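ABC transporter substrate-binding protein (PDB 4I1D) probably captures small solutes in the periplasm for an ABC transporter, possibly polyamines, and can bind D-malate. Local coordinates at residues Leu79-Ile84 with Ala93-Tyr98; Pro134-Leu139 with Asp196-Met201; Thr146-Leu151 with Lys160-Asp165. All coordinates share one frame; numbering follows the deposited sequence.

Contact 1 of 3, residues Leu79-Ile84 with Ala93-Tyr98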
ATOM      1  N   LEU A  79      32.208  27.828 -17.911  1.00 63.63           N
ATOM      2  CA  LEU A  79      32.196  29.117 -18.594  1.00 69.89           C
ATOM      3  C   LEU A  79      33.590  29.615 -18.981  1.00 74.88           C
ATOM      4  O   LEU A  79      34.521  29.592 -18.169  1.00 75.98           O
ATOM      5  CB  LEU A  79      31.484  30.171 -17.746  1.00 63.86           C
ATOM      6  CG  LEU A  79      30.003  29.926 -17.448  1.00 59.59           C
ATOM      7  CD1 LEU A  79      29.434  31.094 -16.654  1.00 55.28           C
ATOM      8  CD2 LEU A  79      29.229  29.711 -18.741  1.00 54.34           C
ATOM      9  N   ASP A  80      33.716  30.068 -20.227  1.00 72.94           N
ATOM     10  CA  ASP A  80      34.928  30.741 -20.682  1.00 75.66           C
ATOM     11  C   ASP A  80      34.812  32.250 -20.464  1.00 73.35           C
ATOM     12  O   ASP A  80      34.176  32.956 -21.248  1.00 76.41           O
ATOM     13  CB  ASP A  80      35.188  30.444 -22.159  1.00 81.22           C
ATOM     14  CG  ASP A  80      36.428  31.153 -22.684  1.00 89.12           C
ATOM     15  OD1 ASP A  80      37.163  31.746 -21.860  1.00 88.01           O
ATOM     16  OD2 ASP A  80      36.667  31.113 -23.912  1.00 90.98           O
ATOM     17  N   PHE A  81      35.431  32.742 -19.398  1.00 70.40           N
ATOM     18  CA  PHE A  81      35.282  34.144 -19.021  1.00 73.66           C
ATOM     19  C   PHE A  81      36.049  35.135 -19.904  1.00 80.79           C
ATOM     20  O   PHE A  81      35.941  36.347 -19.712  1.00 87.92           O
ATOM     21  CB  PHE A  81      35.631  34.352 -17.543  1.00 72.04           C
ATOM     22  CG  PHE A  81      34.647  33.726 -16.603  1.00 70.58           C
ATOM     23  CD1 PHE A  81      33.480  34.390 -16.257  1.00 67.42           C
ATOM     24  CD2 PHE A  81      34.879  32.470 -16.072  1.00 73.79           C
ATOM     25  CE1 PHE A  81      32.564  33.812 -15.394  1.00 65.16           C
ATOM     26  CE2 PHE A  81      33.969  31.885 -15.209  1.00 72.36           C
ATOM     27  CZ  PHE A  81      32.809  32.555 -14.871  1.00 67.88           C
ATOM     28  N   SER A  82      36.814  34.631 -20.868  1.00 80.04           N
ATOM     29  CA  SER A  82      37.480  35.514 -21.819  1.00 82.95           C
ATOM     30  C   SER A  82      36.454  36.032 -22.825  1.00 83.12           C
ATOM     31  O   SER A  82      36.732  36.945 -23.601  1.00 83.07           O
ATOM     32  CB  SER A  82      38.612  34.789 -22.545  1.00 87.14           C
ATOM     33  OG  SER A  82      38.118  34.057 -23.654  1.00 90.35           O
ATOM     34  N   LYS A  83      35.265  35.441 -22.801  1.00 80.85           N
ATOM     35  CA  LYS A  83      34.185  35.845 -23.693  1.00 81.07           C
ATOM     36  C   LYS A  83      33.098  36.612 -22.941  1.00 76.19           C
ATOM     37  O   LYS A  83      32.117  37.065 -23.535  1.00 76.28           O
ATOM     38  CB  LYS A  83      33.592  34.623 -24.403  1.00 84.69           C
ATOM     39  CG  LYS A  83      34.589  33.906 -25.308  1.00 88.10           C
ATOM     40  CD  LYS A  83      33.931  32.805 -26.129  1.00 94.38           C
ATOM     41  CE  LYS A  83      34.924  32.193 -27.117  1.00104.97           C
ATOM     42  NZ  LYS A  83      34.289  31.237 -28.078  1.00108.56           N
ATOM     43  N   ILE A  84      33.289  36.761 -21.634  1.00 63.70           N
ATOM     44  CA  ILE A  84      32.315  37.440 -20.786  1.00 65.72           C
ATOM     45  C   ILE A  84      32.985  38.536 -19.959  1.00 59.84           C
ATOM     46  O   ILE A  84      33.044  38.455 -18.732  1.00 63.69           O
ATOM     47  CB  ILE A  84      31.599  36.434 -19.867  1.00 63.88           C
ATOM     48  CG1 ILE A  84      31.282  35.152 -20.648  1.00 61.94           C
ATOM     49  CG2 ILE A  84      30.339  37.050 -19.284  1.00 60.71           C
ATOM     50  CD1 ILE A  84      30.728  34.021 -19.801  1.00 54.73           C
ATOM     51  N   ALA A  93      35.057  35.938  -5.964  1.00 64.63           N
ATOM     52  CA  ALA A  93      34.092  35.415  -5.009  1.00 59.48           C
ATOM     53  C   ALA A  93      32.644  35.547  -5.511  1.00 59.08           C
ATOM     54  O   ALA A  93      31.720  35.010  -4.895  1.00 61.16           O
ATOM     55  CB  ALA A  93      34.252  36.104  -3.673  1.00 57.72           C
ATOM     56  N   TYR A  94      32.451  36.253  -6.622  1.00 51.71           N
ATOM     57  CA  TYR A  94      31.108  36.469  -7.175  1.00 57.92           C
ATOM     58  C   TYR A  94      30.797  35.566  -8.366  1.00 58.44           C
ATOM     59  O   TYR A  94      29.733  35.665  -8.966  1.00 60.78           O
ATOM     60  CB  TYR A  94      30.910  37.930  -7.581  1.00 52.68           C
ATOM     61  CG  TYR A  94      30.730  38.893  -6.423  1.00 66.59           C
ATOM     62  CD1 TYR A  94      29.461  39.283  -6.009  1.00 67.26           C
ATOM     63  CD2 TYR A  94      31.826  39.424  -5.754  1.00 68.13           C
ATOM     64  CE1 TYR A  94      29.291  40.170  -4.957  1.00 62.54           C
ATOM     65  CE2 TYR A  94      31.663  40.314  -4.699  1.00 65.94           C
ATOM     66  CZ  TYR A  94      30.393  40.684  -4.313  1.00 63.38           C
ATOM     67  OH  TYR A  94      30.223  41.571  -3.273  1.00 68.44           O
ATOM     68  N   ARG A  95      31.732  34.694  -8.715  1.00 58.19           N
ATOM     69  CA  ARG A  95      31.512  33.748  -9.798  1.00 56.96           C
ATOM     70  C   ARG A  95      32.067  32.384  -9.447  1.00 66.02           C
ATOM     71  O   ARG A  95      32.740  32.215  -8.427  1.00 69.14           O
ATOM     72  CB  ARG A  95      32.129  34.247 -11.107  1.00 56.82           C
ATOM     73  CG  ARG A  95      33.447  34.948 -10.949  1.00 58.09           C
ATOM     74  CD  ARG A  95      33.949  35.437 -12.294  1.00 63.30           C
ATOM     75  NE  ARG A  95      35.040  36.392 -12.140  1.00 68.64           N
ATOM     76  CZ  ARG A  95      36.309  36.047 -11.974  1.00 72.24           C
ATOM     77  NH1 ARG A  95      37.237  36.983 -11.841  1.00 78.94           N
ATOM     78  NH2 ARG A  95      36.651  34.768 -11.941  1.00 73.59           N
ATOM     79  N   SER A  96      31.757  31.407 -10.287  1.00 59.28           N
ATOM     80  CA  SER A  96      32.264  30.061 -10.107  1.00 58.11           C
ATOM     81  C   SER A  96      32.726  29.659 -11.485  1.00 52.96           C
ATOM     82  O   SER A  96      32.590  30.440 -12.416  1.00 54.18           O
ATOM     83  CB  SER A  96      31.155  29.126  -9.614  1.00 58.27           C
ATOM     84  OG  SER A  96      30.392  28.634 -10.706  1.00 61.13           O
ATOM     85  N   PRO A  97      33.272  28.442 -11.634  1.00 57.08           N
ATOM     86  CA  PRO A  97      33.660  28.036 -12.988  1.00 62.89           C
ATOM     87  C   PRO A  97      32.439  27.857 -13.893  1.00 62.92           C
ATOM     88  O   PRO A  97      32.591  27.828 -15.116  1.00 56.11           O
ATOM     89  CB  PRO A  97      34.346  26.685 -12.765  1.00 64.38           C
ATOM     90  CG  PRO A  97      34.766  26.697 -11.337  1.00 58.02           C
ATOM     91  CD  PRO A  97      33.692  27.461 -10.622  1.00 53.77           C
ATOM     92  N   TYR A  98      31.256  27.759 -13.290  1.00 63.44           N
ATOM     93  CA  TYR A  98      30.031  27.439 -14.017  1.00 62.04           C
ATOM     94  C   TYR A  98      28.943  28.505 -13.923  1.00 61.65           C
ATOM     95  O   TYR A  98      27.869  28.330 -14.489  1.00 61.84           O
ATOM     96  CB  TYR A  98      29.427  26.139 -13.482  1.00 57.60           C
ATOM     97  CG  TYR A  98      30.415  25.023 -13.273  1.00 64.99           C
ATOM     98  CD1 TYR A  98      30.881  24.275 -14.341  1.00 67.89           C
ATOM     99  CD2 TYR A  98      30.868  24.704 -11.998  1.00 71.90           C
ATOM    100  CE1 TYR A  98      31.781  23.247 -14.155  1.00 75.67           C
ATOM    101  CE2 TYR A  98      31.771  23.677 -11.801  1.00 79.13           C
ATOM    102  CZ  TYR A  98      32.223  22.952 -12.887  1.00 86.46           C
ATOM    103  OH  TYR A  98      33.120  21.921 -12.707  1.00100.13           O
TER
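Leu79 and Phe81 meet Arg95, Ser96, Pro97 and Tyr98 in a surface contact between two loops, one leading into the short helix 85-88 and the other leading out of it toward strand 100-112. A single backbone bond ties them: Leu79 N donates to Pro97 O at 2.8 Å, almost straight at 164°. Beside it the isobutyl group of Leu79 lies along the Tyr98 backbone, CD1 coming to 3.8 Å from Tyr98 C. Phe81 fills the middle of the contact with its ring, covered on one face by Arg95 CD and on the opposite face by Leu79 CB. The bond between Leu79 and Pro97 brings together the two ends of the chain segment that carries helix 85-88, in the type 2 periplasmic-binding-protein fold. Arg95 suits its place because its methylenes can cover an aromatic face while its guanidinium works elsewhere. Its CG stands between the backbone N and the carbonyl carbon (chi1 38°), from where the extended chain lays CD 4.1 Å from the centroid of the Phe81 ring, a CH-pi contact; NH1 binds Met90 O, and any cation-pi attraction is weak. At the ring's edge, Phe81 CZ lies 3.2 Å from Ser96 O. Ser96 OG accepts from Tyr98 N in an ST turn.

Contact 2 of 3, residues Pro134-Leu139 with Asp196-Met201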
ATOM      1  N   PRO A 134       5.902  37.334  22.671  1.00 63.36           N
ATOM      2  CA  PRO A 134       4.783  36.405  22.474  1.00 57.06           C
ATOM      3  C   PRO A 134       4.119  36.651  21.127  1.00 63.01           C
ATOM      4  O   PRO A 134       4.130  37.778  20.630  1.00 67.14           O
ATOM      5  CB  PRO A 134       3.816  36.766  23.615  1.00 58.80           C
ATOM      6  CG  PRO A 134       4.625  37.614  24.580  1.00 63.00           C
ATOM      7  CD  PRO A 134       5.608  38.336  23.707  1.00 65.39           C
ATOM      8  N   GLY A 135       3.559  35.605  20.535  1.00 60.20           N
ATOM      9  CA  GLY A 135       2.896  35.741  19.255  1.00 54.44           C
ATOM     10  C   GLY A 135       2.988  34.498  18.396  1.00 56.08           C
ATOM     11  O   GLY A 135       3.787  33.597  18.669  1.00 54.57           O
ATOM     12  N   ARG A 136       2.162  34.454  17.350  1.00 52.88           N
ATOM     13  CA  ARG A 136       2.184  33.347  16.408  1.00 52.69           C
ATOM     14  C   ARG A 136       3.405  33.500  15.510  1.00 48.20           C
ATOM     15  O   ARG A 136       3.819  34.616  15.193  1.00 44.64           O
ATOM     16  CB  ARG A 136       0.889  33.312  15.609  1.00 60.02           C
ATOM     17  CG  ARG A 136      -0.345  33.180  16.496  1.00 59.33           C
ATOM     18  CD  ARG A 136      -1.636  33.416  15.704  1.00 74.20           C
ATOM     19  NE  ARG A 136      -2.798  32.926  16.442  1.00 88.52           N
ATOM     20  CZ  ARG A 136      -3.507  31.851  16.109  1.00 93.92           C
ATOM     21  NH1 ARG A 136      -3.197  31.150  15.024  1.00 94.02           N
ATOM     22  NH2 ARG A 136      -4.543  31.482  16.857  1.00 95.76           N
ATOM     23  N   ARG A 137       3.999  32.372  15.146  1.00 42.48           N
ATOM     24  CA  ARG A 137       5.276  32.347  14.449  1.00 46.49           C
ATOM     25  C   ARG A 137       5.214  31.374  13.286  1.00 48.14           C
ATOM     26  O   ARG A 137       4.501  30.367  13.343  1.00 48.08           O
ATOM     27  CB  ARG A 137       6.390  31.871  15.390  1.00 51.67           C
ATOM     28  CG  ARG A 137       6.825  32.858  16.463  1.00 47.92           C
ATOM     29  CD  ARG A 137       7.545  32.130  17.593  1.00 49.63           C
ATOM     30  NE  ARG A 137       8.425  33.015  18.357  1.00 52.14           N
ATOM     31  CZ  ARG A 137       8.014  33.866  19.292  1.00 54.16           C
ATOM     32  NH1 ARG A 137       8.903  34.619  19.924  1.00 53.20           N
ATOM     33  NH2 ARG A 137       6.721  33.973  19.597  1.00 53.50           N
ATOM     34  N   ALA A 138       5.989  31.663  12.247  1.00 41.94           N
ATOM     35  CA  ALA A 138       6.116  30.764  11.100  1.00 41.24           C
ATOM     36  C   ALA A 138       7.583  30.669  10.718  1.00 47.06           C
ATOM     37  O   ALA A 138       8.346  31.627  10.885  1.00 42.67           O
ATOM     38  CB  ALA A 138       5.298  31.264   9.920  1.00 35.79           C
ATOM     39  N   LEU A 139       7.976  29.499  10.230  1.00 42.41           N
ATOM     40  CA  LEU A 139       9.306  29.306   9.672  1.00 48.81           C
ATOM     41  C   LEU A 139       9.077  28.580   8.364  1.00 45.27           C
ATOM     42  O   LEU A 139       7.977  28.076   8.124  1.00 48.23           O
ATOM     43  CB  LEU A 139      10.197  28.465  10.606  1.00 40.73           C
ATOM     44  CG  LEU A 139      10.732  29.100  11.897  1.00 46.62           C
ATOM     45  CD1 LEU A 139      11.522  28.067  12.737  1.00 35.44           C
ATOM     46  CD2 LEU A 139      11.593  30.326  11.585  1.00 41.80           C
ATOM     47  N   ASP A 196      -2.704  38.688   6.797  1.00 51.51           N
ATOM     48  CA  ASP A 196      -3.976  38.446   7.491  1.00 54.67           C
ATOM     49  C   ASP A 196      -3.803  38.280   8.991  1.00 53.33           C
ATOM     50  O   ASP A 196      -4.773  38.093   9.716  1.00 53.71           O
ATOM     51  CB  ASP A 196      -4.754  37.253   6.903  1.00 56.29           C
ATOM     52  CG  ASP A 196      -3.953  35.954   6.901  1.00 62.04           C
ATOM     53  OD1 ASP A 196      -2.993  35.826   7.695  1.00 58.65           O
ATOM     54  OD2 ASP A 196      -4.294  35.049   6.100  1.00 61.00           O
ATOM     55  N   GLY A 197      -2.559  38.344   9.448  1.00 54.55           N
ATOM     56  CA  GLY A 197      -2.282  38.316  10.876  1.00 56.39           C
ATOM     57  C   GLY A 197      -2.212  36.910  11.445  1.00 55.56           C
ATOM     58  O   GLY A 197      -2.185  36.744  12.652  1.00 56.61           O
ATOM     59  N   GLU A 198      -2.184  35.897  10.582  1.00 51.14           N
ATOM     60  CA  GLU A 198      -2.066  34.526  11.060  1.00 48.39           C
ATOM     61  C   GLU A 198      -0.769  34.343  11.846  1.00 53.28           C
ATOM     62  O   GLU A 198      -0.719  33.560  12.784  1.00 59.16           O
ATOM     63  CB  GLU A 198      -2.161  33.523   9.909  1.00 52.05           C
ATOM     64  CG  GLU A 198      -2.442  32.086  10.343  1.00 65.21           C
ATOM     65  CD  GLU A 198      -3.525  31.978  11.424  1.00 79.25           C
ATOM     66  OE1 GLU A 198      -4.660  32.466  11.211  1.00 83.95           O
ATOM     67  OE2 GLU A 198      -3.230  31.402  12.498  1.00 79.74           O
ATOM     68  N   VAL A 199       0.280  35.066  11.474  1.00 49.56           N
ATOM     69  CA  VAL A 199       1.481  35.078  12.299  1.00 52.24           C
ATOM     70  C   VAL A 199       1.896  36.508  12.636  1.00 57.28           C
ATOM     71  O   VAL A 199       1.639  37.430  11.864  1.00 60.35           O
ATOM     72  CB  VAL A 199       2.649  34.294  11.664  1.00 53.59           C
ATOM     73  CG1 VAL A 199       2.232  32.852  11.405  1.00 54.97           C
ATOM     74  CG2 VAL A 199       3.122  34.954  10.378  1.00 50.83           C
ATOM     75  N   ASP A 200       2.507  36.682  13.808  1.00 43.53           N
ATOM     76  CA  ASP A 200       2.983  37.980  14.252  1.00 49.41           C
ATOM     77  C   ASP A 200       4.439  38.182  13.858  1.00 48.84           C
ATOM     78  O   ASP A 200       4.931  39.310  13.803  1.00 44.95           O
ATOM     79  CB  ASP A 200       2.812  38.112  15.773  1.00 54.34           C
ATOM     80  CG  ASP A 200       1.361  37.940  16.205  1.00 64.39           C
ATOM     81  OD1 ASP A 200       0.527  38.797  15.835  1.00 65.04           O
ATOM     82  OD2 ASP A 200       1.049  36.946  16.900  1.00 63.95           O
HETATM   83  N   MSE A 201       5.121  37.076  13.587  1.00 46.28           N
HETATM   84  CA  MSE A 201       6.508  37.128  13.172  1.00 46.83           C
HETATM   85  C   MSE A 201       6.883  35.849  12.428  1.00 49.53           C
HETATM   86  O   MSE A 201       6.311  34.776  12.667  1.00 44.35           O
HETATM   87  CB  MSE A 201       7.418  37.336  14.387  1.00 44.74           C
HETATM   88  CG  MSE A 201       7.834  36.062  15.087  1.00 47.46           C
HETATM   89 SE   MSE A 201       8.695  36.443  16.815  0.60 57.35          SE
HETATM   90  CE  MSE A 201       7.112  37.111  17.748  1.00 41.56           C
TER
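Arg136 and Arg137 meet Asp200 and Met201 where the start of strand 137-140 pairs in parallel with the loop entering strand 201-205. Arg136 O accepts two backbone donors, Asp200 N at 2.8 Å from above the carbonyl plane and Met201 N at 3.2 Å nearly in line with the C=O. Two residues on, Ala138 N donates to Met201 O, so Arg137 between them is bracketed as in a parallel bridge; its own N bonds to Thr181 OG1. Aspartate suits position 200 because its short carboxylate reaches back to a main-chain N-H: Asp200 OD2 takes Arg136 N at 2.8 Å on its anti side. Asp200 OD1 is held by Thr115 OG1. Gly135 passes close to that same OD2, with backbone angles (149°/166°) that favour glycine.

The two arginines part company. Arg136 extends along the Glu198 carbonyl to a salt bridge between NH1 and Glu198 OE2, modelled at a short 2.5 Å whose exact length is doubtful, the two planes 84° apart; its NH2 meets a sulfate ion, and Ser308 of a second subunit packs nearby. Arg137 runs alongside selenomethionine Met201, whose SE sits 3.5 Å above the guanidinium plane, offset toward its rim, while Phe127 O, Phe133 O and, weakly, Gly135 O accept from its N-H groups. Main-chain carbonyls thus take much of the hydrogen bonding of the Arg137 guanidinium, and Asp200 stays too far for a salt bridge (Arg137 NH2 to Asp200 OD2 6.9 Å); its carboxylate would at most temper the charge at long range.

Contact 3 of 3, residues Thr146-Leu151 with Lys160-Asp165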
ATOM      1  N   THR A 146      17.090  28.189   7.455  1.00 38.84           N
ATOM      2  CA  THR A 146      16.466  27.804   8.719  1.00 38.79           C
ATOM      3  C   THR A 146      17.505  27.305   9.737  1.00 42.18           C
ATOM      4  O   THR A 146      17.511  27.744  10.897  1.00 45.28           O
ATOM      5  CB  THR A 146      15.375  26.735   8.490  1.00 45.02           C
ATOM      6  OG1 THR A 146      14.467  27.189   7.479  1.00 47.89           O
ATOM      7  CG2 THR A 146      14.598  26.457   9.774  1.00 45.53           C
ATOM      8  N   LEU A 147      18.384  26.395   9.307  1.00 43.31           N
ATOM      9  CA  LEU A 147      19.439  25.892  10.188  1.00 40.59           C
ATOM     10  C   LEU A 147      20.302  27.043  10.674  1.00 43.68           C
ATOM     11  O   LEU A 147      20.610  27.128  11.859  1.00 46.45           O
ATOM     12  CB  LEU A 147      20.322  24.873   9.475  1.00 42.03           C
ATOM     13  CG  LEU A 147      19.639  23.577   9.053  1.00 49.63           C
ATOM     14  CD1 LEU A 147      20.685  22.560   8.647  1.00 56.06           C
ATOM     15  CD2 LEU A 147      18.784  23.036  10.185  1.00 43.60           C
ATOM     16  N   GLU A 148      20.705  27.926   9.764  1.00 41.40           N
ATOM     17  CA  GLU A 148      21.520  29.083  10.167  1.00 47.74           C
ATOM     18  C   GLU A 148      20.843  29.902  11.275  1.00 43.37           C
ATOM     19  O   GLU A 148      21.479  30.262  12.267  1.00 48.91           O
ATOM     20  CB  GLU A 148      21.851  29.980   8.969  1.00 48.46           C
ATOM     21  CG  GLU A 148      22.893  29.402   8.016  1.00 55.50           C
ATOM     22  CD  GLU A 148      22.313  28.488   6.935  1.00 53.55           C
ATOM     23  OE1 GLU A 148      23.054  28.193   5.970  1.00 52.81           O
ATOM     24  OE2 GLU A 148      21.135  28.067   7.038  1.00 49.22           O
ATOM     25  N   ALA A 149      19.552  30.181  11.106  1.00 41.39           N
ATOM     26  CA  ALA A 149      18.820  31.011  12.059  1.00 41.76           C
ATOM     27  C   ALA A 149      18.755  30.340  13.428  1.00 47.42           C
ATOM     28  O   ALA A 149      18.867  31.000  14.474  1.00 48.06           O
ATOM     29  CB  ALA A 149      17.410  31.319  11.540  1.00 39.04           C
ATOM     30  N   ALA A 150      18.570  29.025  13.420  1.00 46.16           N
ATOM     31  CA  ALA A 150      18.529  28.274  14.662  1.00 43.38           C
ATOM     32  C   ALA A 150      19.865  28.379  15.386  1.00 47.48           C
ATOM     33  O   ALA A 150      19.900  28.489  16.600  1.00 49.20           O
ATOM     34  CB  ALA A 150      18.174  26.812  14.398  1.00 43.75           C
ATOM     35  N   LEU A 151      20.967  28.339  14.646  1.00 54.18           N
ATOM     36  CA  LEU A 151      22.275  28.430  15.288  1.00 54.94           C
ATOM     37  C   LEU A 151      22.520  29.829  15.855  1.00 51.49           C
ATOM     38  O   LEU A 151      23.035  29.985  16.964  1.00 46.67           O
ATOM     39  CB  LEU A 151      23.383  28.021  14.325  1.00 53.87           C
ATOM     40  CG  LEU A 151      23.459  26.500  14.161  1.00 53.25           C
ATOM     41  CD1 LEU A 151      24.026  26.104  12.805  1.00 49.01           C
ATOM     42  CD2 LEU A 151      24.257  25.896  15.293  1.00 45.26           C
ATOM     43  N   LYS A 160      30.436  33.274  12.059  1.00 62.67           N
ATOM     44  CA  LYS A 160      31.115  32.089  12.578  1.00 60.09           C
ATOM     45  C   LYS A 160      30.295  30.805  12.390  1.00 58.61           C
ATOM     46  O   LYS A 160      30.552  29.798  13.041  1.00 59.90           O
ATOM     47  CB  LYS A 160      31.426  32.276  14.064  1.00 60.51           C
ATOM     48  CG  LYS A 160      32.353  33.442  14.381  1.00 74.97           C
ATOM     49  CD  LYS A 160      33.797  33.147  13.987  1.00 87.74           C
ATOM     50  CE  LYS A 160      34.752  34.185  14.572  1.00 94.06           C
ATOM     51  NZ  LYS A 160      36.183  33.848  14.334  1.00 98.81           N
ATOM     52  N   LEU A 161      29.316  30.839  11.495  1.00 53.51           N
ATOM     53  CA  LEU A 161      28.393  29.721  11.337  1.00 54.60           C
ATOM     54  C   LEU A 161      28.988  28.464  10.702  1.00 54.94           C
ATOM     55  O   LEU A 161      28.714  27.351  11.146  1.00 58.98           O
ATOM     56  CB  LEU A 161      27.169  30.162  10.531  1.00 55.95           C
ATOM     57  CG  LEU A 161      26.190  31.029  11.314  1.00 50.69           C
ATOM     58  CD1 LEU A 161      25.276  31.768  10.376  1.00 44.94           C
ATOM     59  CD2 LEU A 161      25.403  30.158  12.266  1.00 54.35           C
ATOM     60  N   TYR A 162      29.781  28.639   9.649  1.00 57.02           N
ATOM     61  CA  TYR A 162      30.220  27.506   8.835  1.00 56.01           C
ATOM     62  C   TYR A 162      31.575  26.949   9.281  1.00 57.89           C
ATOM     63  O   TYR A 162      32.444  27.697   9.720  1.00 64.68           O
ATOM     64  CB  TYR A 162      30.229  27.893   7.344  1.00 55.44           C
ATOM     65  CG  TYR A 162      28.864  28.307   6.825  1.00 51.90           C
ATOM     66  CD1 TYR A 162      27.926  27.355   6.447  1.00 52.00           C
ATOM     67  CD2 TYR A 162      28.511  29.647   6.723  1.00 51.76           C
ATOM     68  CE1 TYR A 162      26.674  27.720   5.979  1.00 54.35           C
ATOM     69  CE2 TYR A 162      27.251  30.030   6.251  1.00 45.28           C
ATOM     70  CZ  TYR A 162      26.339  29.062   5.883  1.00 49.35           C
ATOM     71  OH  TYR A 162      25.094  29.427   5.415  1.00 49.85           O
ATOM     72  N   PRO A 163      31.749  25.620   9.205  1.00 60.33           N
ATOM     73  CA  PRO A 163      30.742  24.620   8.824  1.00 52.29           C
ATOM     74  C   PRO A 163      29.647  24.503   9.883  1.00 48.32           C
ATOM     75  O   PRO A 163      29.952  24.630  11.063  1.00 55.87           O
ATOM     76  CB  PRO A 163      31.552  23.321   8.759  1.00 62.65           C
ATOM     77  CG  PRO A 163      32.735  23.562   9.684  1.00 67.53           C
ATOM     78  CD  PRO A 163      33.059  25.012   9.514  1.00 63.79           C
ATOM     79  N   LEU A 164      28.399  24.275   9.476  1.00 49.04           N
ATOM     80  CA  LEU A 164      27.286  24.302  10.424  1.00 47.51           C
ATOM     81  C   LEU A 164      27.355  23.157  11.425  1.00 52.17           C
ATOM     82  O   LEU A 164      27.623  22.020  11.055  1.00 55.16           O
ATOM     83  CB  LEU A 164      25.933  24.265   9.704  1.00 46.23           C
ATOM     84  CG  LEU A 164      25.577  25.425   8.768  1.00 45.41           C
ATOM     85  CD1 LEU A 164      24.169  25.260   8.232  1.00 50.04           C
ATOM     86  CD2 LEU A 164      25.722  26.784   9.449  1.00 47.12           C
ATOM     87  N   ASP A 165      27.117  23.463  12.697  1.00 52.43           N
ATOM     88  CA  ASP A 165      26.917  22.423  13.698  1.00 53.89           C
ATOM     89  C   ASP A 165      25.467  21.956  13.576  1.00 54.76           C
ATOM     90  O   ASP A 165      24.556  22.548  14.172  1.00 56.28           O
ATOM     91  CB  ASP A 165      27.187  22.964  15.098  1.00 56.45           C
ATOM     92  CG  ASP A 165      27.087  21.892  16.180  1.00 62.49           C
ATOM     93  OD1 ASP A 165      26.510  20.812  15.916  1.00 64.53           O
ATOM     94  OD2 ASP A 165      27.585  22.145  17.305  1.00 60.04           O
TER
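Leu151 and Leu164, with Leu161 beside them, interleave where helix 146-153 packs against the loop that leads to helix 166-176, two consecutive helices and their connecting loop in the periplasmic-binding-protein fold. The two leucines cross obliquely, Leu151 CD1 meeting Leu164 CD2 at 3.8 Å. Leu161 comes from the other end of the loop, its CD2 lying 3.6 Å from Leu151 CB and its CD1 alongside the Glu148 methylenes. Branched aliphatic chains suit this buried seam because each can offer its two methyls to different neighbours. Leu164 illustrates this: while CD2 faces Leu151, CD1 reaches Leu147 CB and the Glu148 carboxylate, the Glu148 and Leu164 side chains crossing at about a right angle.

Asp165 CB touches Leu151 CD2 while its OD1 caps the following helix at Arg168 N. Glu148 is the polar member of the group. A bend at chi2 (87°) swings its carboxylate toward the loop, where it stands 69° to the Tyr162 ring and approaches at the ring's edge. Trp306 NE1 also donates to OE1, so this buried oxygen has two donors. The other, Tyr162 OH, donates a hydrogen bond to Glu148 OE1 whose modelled length, 2.4 Å, is very short and of doubtful accuracy.

In the fold
All three contacts belong to the same solute-binding protein fold, but they sit apart. Contact 1 lies across the centre of the chain from contact 2, their centres about 42 Å apart, and its centre is about 29 Å from that of contact 3. Contacts 2 and 3 are neighbours, with nearest atoms about 5 Å apart. Strand 137-140 is followed directly by helix 146-153, and contact 3 is nested inside contact 2 because residues 146-165 lie between 134-139 and 196-201. From contact 2, the Ala138 side chain is about 14 Å from D-malate and about 11 Å from Gly187 of its pocket, and that of Val199 is about 11 Å from Arg208. Contacts 1 and 3 lie away from the pocket.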